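Long-range contacts in mosquitocidal toxin (Lysinibacillus sphaericus, PDB 2VSE), which probably kills mosquito larvae by ADP-ribosylating target proteins with its transferase domain, which is joined to four ricin-B-like lectin domains: residues 696-701 with 739-744; 745-750 with 780-785. All blocks are in the same frame, centred on the assembly; numbering follows the deposited sequence.

Interaction 1 of 2, residues 696-701 with 739-744; sequences SNNFTG and LKYNDN
One face of the Y741 ring carries the side-chain amide of N698, with CG 3.4 Å above the ring plane and shifted toward the rim; the two planes lie only 18° apart, an amide-on-ring stack. The contact belongs to the last ricin-B-like beta-trefoil, where the loop following strand 688-692 runs into the trefoil's first strand beside strand 737-742. CB of N698 also sits over this face as a CH-pi contact, and OD1 reaches the phenol end, 3.2 Å from CZ of Y741. CG anti to the backbone N (chi1 -174°) sends the Y741 ring toward N698. The ring of F699 meets CD2 of L739 obliquely and continues into an aromatic group, edge-to-face with F703 and F792. N697, just before N698, accepts through OD1 from the backbone N of E95 and D96, in the part of the chain related to ADP-ribosyltransferases, so the loop also touches that domain. Toward G701 the backbones come closer, and a water bridges them: it donates to O of F699 and O of L739 and accepts from N of Y741. Beyond it the backbones join directly, N of L739 giving a nearly straight hydrogen bond of 2.9 Å to O of G701.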
# COMPACT_ATOMS: atom_id res chain seq x y z
N SER A 696 21.82 -0.86 4.01
CA SER A 696 21.97 -2.22 4.49
C SER A 696 21.62 -3.26 3.42
O SER A 696 21.54 -4.45 3.73
CB SER A 696 21.08 -2.44 5.69
OG SER A 696 19.73 -2.14 5.37
N ASN A 697 21.44 -2.84 2.17
CA ASN A 697 21.20 -3.83 1.11
C ASN A 697 22.51 -4.41 0.57
O ASN A 697 22.86 -4.22 -0.60
CB ASN A 697 20.33 -3.28 -0.03
CG ASN A 697 18.83 -3.43 0.25
OD1 ASN A 697 18.18 -4.33 -0.29
ND2 ASN A 697 18.28 -2.55 1.07
N ASN A 698 23.24 -5.11 1.44
CA ASN A 698 24.52 -5.72 1.04
C ASN A 698 24.45 -7.23 1.03
O ASN A 698 23.70 -7.83 1.78
CB ASN A 698 25.65 -5.23 1.95
CG ASN A 698 25.64 -3.71 2.11
OD1 ASN A 698 25.83 -2.97 1.14
ND2 ASN A 698 25.38 -3.24 3.33
N PHE A 699 25.23 -7.85 0.16
CA PHE A 699 25.32 -9.30 0.10
C PHE A 699 26.14 -9.85 1.27
O PHE A 699 27.20 -9.30 1.62
CB PHE A 699 25.98 -9.73 -1.19
CG PHE A 699 25.18 -9.41 -2.41
CD1 PHE A 699 24.24 -10.31 -2.89
CD2 PHE A 699 25.40 -8.22 -3.11
CE1 PHE A 699 23.50 -10.03 -4.05
CE2 PHE A 699 24.67 -7.91 -4.26
CZ PHE A 699 23.72 -8.82 -4.74
N THR A 700 25.63 -10.92 1.87
CA THR A 700 26.39 -11.68 2.86
C THR A 700 26.25 -13.17 2.59
O THR A 700 25.23 -13.63 2.09
CB THR A 700 25.91 -11.37 4.28
OG1 THR A 700 24.51 -11.68 4.40
CG2 THR A 700 26.12 -9.89 4.62
N GLY A 701 27.31 -13.92 2.90
CA GLY A 701 27.30 -15.36 2.76
C GLY A 701 27.80 -15.87 1.42
O GLY A 701 28.62 -15.23 0.75
N LEU A 739 30.97 -13.69 -0.14
CA LEU A 739 31.03 -12.27 -0.38
C LEU A 739 31.27 -11.53 0.92
O LEU A 739 30.43 -11.52 1.82
CB LEU A 739 29.80 -11.76 -1.13
CG LEU A 739 30.03 -11.65 -2.65
CD1 LEU A 739 30.19 -13.01 -3.32
CD2 LEU A 739 28.90 -10.87 -3.32
N LYS A 740 32.46 -10.96 1.04
CA LYS A 740 32.87 -10.26 2.23
C LYS A 740 32.81 -8.77 1.99
O LYS A 740 33.67 -8.20 1.32
CB LYS A 740 34.29 -10.68 2.62
CG LYS A 740 34.78 -10.01 3.92
CD LYS A 740 36.25 -10.32 4.19
CE LYS A 740 36.72 -9.65 5.47
NZ LYS A 740 37.77 -10.44 6.14
N TYR A 741 31.79 -8.15 2.56
CA TYR A 741 31.54 -6.75 2.33
C TYR A 741 32.46 -5.89 3.17
O TYR A 741 32.64 -6.13 4.36
CB TYR A 741 30.08 -6.43 2.63
CG TYR A 741 29.68 -5.02 2.30
CD1 TYR A 741 29.74 -4.55 0.99
CD2 TYR A 741 29.23 -4.16 3.30
CE1 TYR A 741 29.38 -3.25 0.68
CE2 TYR A 741 28.85 -2.85 2.99
CZ TYR A 741 28.93 -2.42 1.68
OH TYR A 741 28.56 -1.15 1.36
N ASN A 742 33.05 -4.88 2.54
CA ASN A 742 33.80 -3.87 3.29
C ASN A 742 33.04 -2.56 3.24
O ASN A 742 32.91 -1.94 2.18
CB ASN A 742 35.23 -3.73 2.75
CG ASN A 742 36.07 -2.71 3.52
OD1 ASN A 742 35.59 -1.63 3.87
ND2 ASN A 742 37.33 -3.04 3.76
N ASP A 743 32.55 -2.16 4.41
CA ASP A 743 31.72 -0.97 4.57
C ASP A 743 32.43 0.35 4.22
O ASP A 743 31.78 1.29 3.77
CB ASP A 743 31.20 -0.92 6.01
CG ASP A 743 30.09 0.08 6.18
OD1 ASP A 743 30.14 0.84 7.16
OD2 ASP A 743 29.17 0.10 5.35
N ASN A 744 33.75 0.43 4.43
CA ASN A 744 34.50 1.64 4.10
C ASN A 744 34.61 1.82 2.59
O ASN A 744 34.62 2.95 2.09
CB ASN A 744 35.93 1.56 4.64
CG ASN A 744 36.00 1.75 6.13
OD1 ASN A 744 35.28 2.57 6.71
ND2 ASN A 744 36.89 1.01 6.78
O HOH W 1 29.47 -9.30 3.42

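Interaction 2 of 2, residues 745-750 with 780-785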
# COMPACT_ATOMS: atom_id res chain seq x y z
N LYS A 745 34.71 0.71 1.87
CA LYS A 745 35.02 0.74 0.46
C LYS A 745 33.79 0.60 -0.40
O LYS A 745 33.85 0.81 -1.60
CB LYS A 745 36.01 -0.36 0.10
CG LYS A 745 37.39 -0.14 0.66
CD LYS A 745 38.34 -1.23 0.23
CE LYS A 745 39.67 -1.09 0.94
NZ LYS A 745 40.33 0.21 0.60
N ASN A 746 32.66 0.23 0.21
CA ASN A 746 31.43 -0.04 -0.53
C ASN A 746 31.66 -1.14 -1.56
O ASN A 746 30.99 -1.19 -2.59
CB ASN A 746 30.91 1.23 -1.21
CG ASN A 746 30.74 2.38 -0.24
OD1 ASN A 746 31.59 3.26 -0.15
ND2 ASN A 746 29.65 2.35 0.52
N ALA A 747 32.60 -2.02 -1.27
CA ALA A 747 32.98 -3.09 -2.18
C ALA A 747 33.16 -4.44 -1.46
O ALA A 747 33.21 -4.50 -0.23
CB ALA A 747 34.26 -2.71 -2.97
N TYR A 748 33.24 -5.51 -2.24
CA TYR A 748 33.35 -6.87 -1.74
C TYR A 748 34.67 -7.54 -2.11
O TYR A 748 35.17 -7.42 -3.24
CB TYR A 748 32.23 -7.71 -2.35
CG TYR A 748 30.85 -7.24 -2.01
CD1 TYR A 748 30.12 -7.84 -0.98
CD2 TYR A 748 30.28 -6.19 -2.71
CE1 TYR A 748 28.84 -7.39 -0.67
CE2 TYR A 748 29.02 -5.74 -2.42
CZ TYR A 748 28.30 -6.34 -1.40
OH TYR A 748 27.04 -5.86 -1.14
N GLN A 749 35.21 -8.28 -1.16
CA GLN A 749 36.15 -9.32 -1.54
C GLN A 749 35.32 -10.55 -1.82
O GLN A 749 34.30 -10.80 -1.14
CB GLN A 749 37.24 -9.53 -0.50
CG GLN A 749 38.28 -8.42 -0.52
CD GLN A 749 39.19 -8.45 0.67
OE1 GLN A 749 38.72 -8.49 1.80
NE2 GLN A 749 40.49 -8.42 0.43
N ILE A 750 35.71 -11.27 -2.86
CA ILE A 750 34.97 -12.45 -3.31
C ILE A 750 35.97 -13.60 -3.27
O ILE A 750 36.95 -13.61 -4.02
CB ILE A 750 34.39 -12.23 -4.73
CG1 ILE A 750 33.47 -10.99 -4.75
CG2 ILE A 750 33.67 -13.48 -5.22
CD1 ILE A 750 33.05 -10.55 -6.16
N TYR A 780 39.07 -6.17 -4.52
CA TYR A 780 37.78 -5.58 -4.20
C TYR A 780 36.92 -5.38 -5.43
O TYR A 780 37.42 -5.02 -6.48
CB TYR A 780 37.95 -4.25 -3.46
CG TYR A 780 38.22 -4.47 -1.99
CD1 TYR A 780 37.18 -4.71 -1.10
CD2 TYR A 780 39.53 -4.47 -1.50
CE1 TYR A 780 37.42 -4.93 0.24
CE2 TYR A 780 39.79 -4.68 -0.16
CZ TYR A 780 38.73 -4.92 0.70
OH TYR A 780 38.99 -5.13 2.03
N TRP A 781 35.63 -5.63 -5.30
CA TRP A 781 34.72 -5.56 -6.44
C TRP A 781 33.45 -4.81 -6.03
O TRP A 781 32.93 -5.02 -4.92
CB TRP A 781 34.39 -6.97 -6.94
CG TRP A 781 35.65 -7.75 -7.27
CD1 TRP A 781 36.40 -8.50 -6.41
CD2 TRP A 781 36.31 -7.83 -8.55
NE1 TRP A 781 37.48 -9.03 -7.07
CE2 TRP A 781 37.45 -8.64 -8.38
CE3 TRP A 781 36.05 -7.30 -9.81
CZ2 TRP A 781 38.33 -8.95 -9.42
CZ3 TRP A 781 36.93 -7.59 -10.86
CH2 TRP A 781 38.05 -8.41 -10.66
N TYR A 782 32.99 -3.91 -6.89
CA TYR A 782 31.67 -3.32 -6.72
C TYR A 782 30.68 -4.23 -7.42
O TYR A 782 30.94 -4.74 -8.54
CB TYR A 782 31.60 -1.93 -7.35
CG TYR A 782 32.64 -0.97 -6.82
CD1 TYR A 782 32.48 -0.35 -5.56
CD2 TYR A 782 33.79 -0.70 -7.55
CE1 TYR A 782 33.45 0.52 -5.07
CE2 TYR A 782 34.75 0.17 -7.06
CZ TYR A 782 34.58 0.77 -5.84
OH TYR A 782 35.55 1.65 -5.41
N VAL A 783 29.54 -4.45 -6.76
CA VAL A 783 28.46 -5.21 -7.34
C VAL A 783 27.30 -4.25 -7.59
O VAL A 783 26.71 -3.72 -6.67
CB VAL A 783 28.09 -6.41 -6.42
CG1 VAL A 783 26.99 -7.24 -7.01
CG2 VAL A 783 29.32 -7.27 -6.17
N GLU A 784 27.00 -3.99 -8.86
CA GLU A 784 26.10 -2.90 -9.23
C GLU A 784 24.93 -3.45 -10.01
O GLU A 784 25.13 -4.08 -11.05
CB GLU A 784 26.85 -1.86 -10.06
CG GLU A 784 28.11 -1.31 -9.39
CD GLU A 784 28.98 -0.42 -10.30
OE1 GLU A 784 28.81 -0.43 -11.54
OE2 GLU A 784 29.84 0.31 -9.75
N TYR A 785 23.72 -3.21 -9.52
CA TYR A 785 22.53 -3.62 -10.21
C TYR A 785 22.26 -2.69 -11.38
O TYR A 785 22.29 -1.47 -11.23
CB TYR A 785 21.31 -3.65 -9.28
CG TYR A 785 20.09 -4.24 -9.96
CD1 TYR A 785 20.06 -5.59 -10.34
CD2 TYR A 785 19.00 -3.45 -10.29
CE1 TYR A 785 18.97 -6.15 -11.00
CE2 TYR A 785 17.89 -4.00 -10.96
CZ TYR A 785 17.90 -5.35 -11.30
OH TYR A 785 16.83 -5.91 -11.94
O HOH W 2 29.38 -2.79 -4.28
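The backbone N of Y748 donates to O of W781 over 2.7 Å in a nearly straight bond, and N of W781 returns a more bent one to O of Y748 at 2.8 Å. Together they make the hydrogen-bonded pair of two antiparallel strands whose N-to-C directions lie 120° apart. On one side of this pair the Y780 ring is sandwiched. CD of K745 lies 3.6 Å from the ring centroid, almost on its normal, and CG of Q749 sits over the opposite face. An extended chi2 (168°) carries CD of Q749 along the ring toward its hydroxyl end, and chi3 turns the amide to within 9° of the ring plane; NE2 bonds S779 OG and the Y780 hydroxyl bonds O of N774. On the other side, CG2 of V783 packs on CD2 of Y748 at 3.7 Å, and CD1 of I750 meets CB of W781. Just before strand 747-752 begins, a water donates to O of N746 and accepts from N of V783. Strand 747-752 of this beta-trefoil pairs with strands 737-742, 780-786 and 755-758, O of L757 in the last accepting from W781 NE1; strand 780-786 pairs in turn with strand 791-796, whose I794 and N796 touch W781.

Interactions 1 and 2 follow one another along the chain and adjoin in the same antiparallel sheet, their centres about 8 Å apart. Strands 737-742 and 747-752 form the hairpin between them: N of K740 lies 2.9 Å from O of Q749 and N of N742 2.8 Å from O of A747, both probable hydrogen bonds, and N746 and A747 facing N742 make a G1 beta bulge at the turn. Y748 also connects the two. Its hydroxyl accepts from the backbone N of F699, and its CZ lies 3.3 Å from CD1 of Y741. N742 ND2 also bonds the Y780 hydroxyl, tying the hairpin's first strand to strand 780-786.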